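Local coordinates for ribokinase (Giardia lamblia, PDB 6WHJ), which phosphorylates D-ribose at its 5-hydroxyl, using ATP and a divalent cation, most likely magnesium, to give D-ribose 5-phosphate, at the interface of chains A and B. Residues are numbered along the deposited sequence; one frame, centred on the assembly and turned at random. Chains: chain A/B, Ribokinase.

The interface of chains A and B. Residues chain A 32-34; chain B 113, 115, 177, 179.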
loop_
_atom_site.group_PDB
_atom_site.type_symbol
_atom_site.label_atom_id
_atom_site.label_comp_id
_atom_site.label_asym_id
_atom_site.label_seq_id
_atom_site.Cartn_x
_atom_site.Cartn_y
_atom_site.Cartn_z
ATOM N N THR A 32 -0.737 -12.428 4.341
ATOM C CA THR A 32 0.127 -11.966 3.263
ATOM C C THR A 32 -0.364 -12.598 1.967
ATOM O O THR A 32 -0.410 -13.829 1.851
ATOM C CB THR A 32 1.592 -12.348 3.493
ATOM O OG1 THR A 32 2.134 -11.641 4.613
ATOM C CG2 THR A 32 2.414 -11.993 2.269
ATOM N N ILE A 33 -0.771 -11.759 1.014
ATOM C CA ILE A 33 -1.190 -12.208 -0.303
ATOM C C ILE A 33 -0.362 -11.471 -1.346
ATOM O O ILE A 33 0.358 -10.516 -1.045
ATOM C CB ILE A 33 -2.694 -11.997 -0.548
ATOM C CG1 ILE A 33 -3.021 -10.502 -0.625
ATOM C CG2 ILE A 33 -3.508 -12.704 0.531
ATOM C CD1 ILE A 33 -4.462 -10.220 -0.890
ATOM N N ASN A 34 -0.448 -11.965 -2.583
ATOM C CA ASN A 34 0.197 -11.366 -3.746
ATOM C C ASN A 34 -0.788 -10.543 -4.578
ATOM O O ASN A 34 -1.981 -10.849 -4.660
ATOM C CB ASN A 34 0.845 -12.455 -4.601
ATOM C CG ASN A 34 2.132 -12.976 -3.985
ATOM O OD1 ASN A 34 3.183 -12.350 -4.119
ATOM N ND2 ASN A 34 2.049 -14.106 -3.277
ATOM N N ILE B 113 -0.622 -7.446 4.259
ATOM C CA ILE B 113 0.507 -7.341 3.343
ATOM C C ILE B 113 0.067 -7.823 1.973
ATOM O O ILE B 113 -0.450 -8.937 1.836
ATOM C CB ILE B 113 1.724 -8.151 3.825
ATOM C CG1 ILE B 113 2.115 -7.728 5.238
ATOM C CG2 ILE B 113 2.895 -7.939 2.891
ATOM C CD1 ILE B 113 3.308 -8.458 5.776
ATOM N N ILE B 115 1.999 -8.249 -1.668
ATOM C CA ILE B 115 3.289 -8.229 -2.346
ATOM C C ILE B 115 3.062 -8.141 -3.850
ATOM O O ILE B 115 2.268 -8.904 -4.417
ATOM C CB ILE B 115 4.115 -9.476 -1.994
ATOM C CG1 ILE B 115 4.302 -9.568 -0.477
ATOM C CG2 ILE B 115 5.434 -9.448 -2.709
ATOM C CD1 ILE B 115 5.111 -10.762 -0.024
ATOM N N PRO B 177 6.007 -16.348 3.039
ATOM C CA PRO B 177 4.700 -16.657 3.628
ATOM C C PRO B 177 4.078 -17.878 2.973
ATOM O O PRO B 177 4.475 -18.233 1.864
ATOM C CB PRO B 177 3.877 -15.403 3.317
ATOM C CG PRO B 177 4.433 -14.928 2.016
ATOM C CD PRO B 177 5.923 -15.207 2.106
ATOM N N ARG B 179 2.166 -20.098 0.674
ATOM C CA ARG B 179 1.699 -19.942 -0.698
ATOM C C ARG B 179 1.064 -21.256 -1.109
ATOM O O ARG B 179 1.732 -22.294 -1.076
ATOM C CB ARG B 179 2.867 -19.654 -1.645
ATOM C CG ARG B 179 3.634 -18.399 -1.418
ATOM C CD ARG B 179 2.994 -17.286 -2.180
ATOM N NE ARG B 179 3.006 -17.523 -3.620
ATOM C CZ ARG B 179 3.948 -17.082 -4.442
ATOM N NH1 ARG B 179 4.972 -16.395 -3.956
ATOM N NH2 ARG B 179 3.859 -17.329 -5.746
HETATM O O HOH W 1 2.786 -10.498 -6.776
#
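A:Ile33 pairs with B:Ile113 and B:Ile115 as strand 32-34 of one subunit lies parallel to strand 111-116 of the other: A:Ile33 N gives its hydrogen to B:Ile113 O at 3.0 Å, and A:Ile33 O takes the one from B:Ile115 N at 2.9 Å. Both bonds are nearly straight. The pairing carries a beta-sheet across the subunit boundary of this homodimer, and two-fold symmetry repeats it with the chains exchanged. The side chain of A:Ile33 points away from the partner, and chain B hides only about 3 Å² of the residue.

A:Thr32 and A:Asn34 turn the other way, onto chain B. In A:Thr32 the methyl CG2 is anti to the backbone N, with OG1 beside that nitrogen (chi1 -67°), and the two branches go to different neighbours. CG2 reaches two groups in directions roughly at right angles: B:Pro177 CG at 3.6 Å and B:Ile115 CD1 at 3.7 Å. The hydroxyl OG1 lies against the hydrocarbon of B:Ile113, touching both CB and CD1. B:Pro177, a loop residue that follows a cis peptide bond, crosses the threonine side chain at about a right angle; B:Ile113 lies on the roughly opposite side. The centre of the contact is about 12 Å from B:Asp274, the catalytic base.

At the other end, the amide of A:Asn34 divides its two atoms. OD1 faces CB of B:Ile115, and a water 2.9 Å from B:Ile115 O also reaches A:Asn34 OD1, at a longer 3.3 Å. The amide nitrogen ND2 packs against CD and the guanidinium of B:Arg179 without a hydrogen bond; bends at chi2 and chi3 turn a face of that group toward it. The amide and guanidinium planes are 64° apart, and A:Asn34 ND2 stands 3.4 Å above the guanidinium plane of B:Arg179, displaced toward its rim.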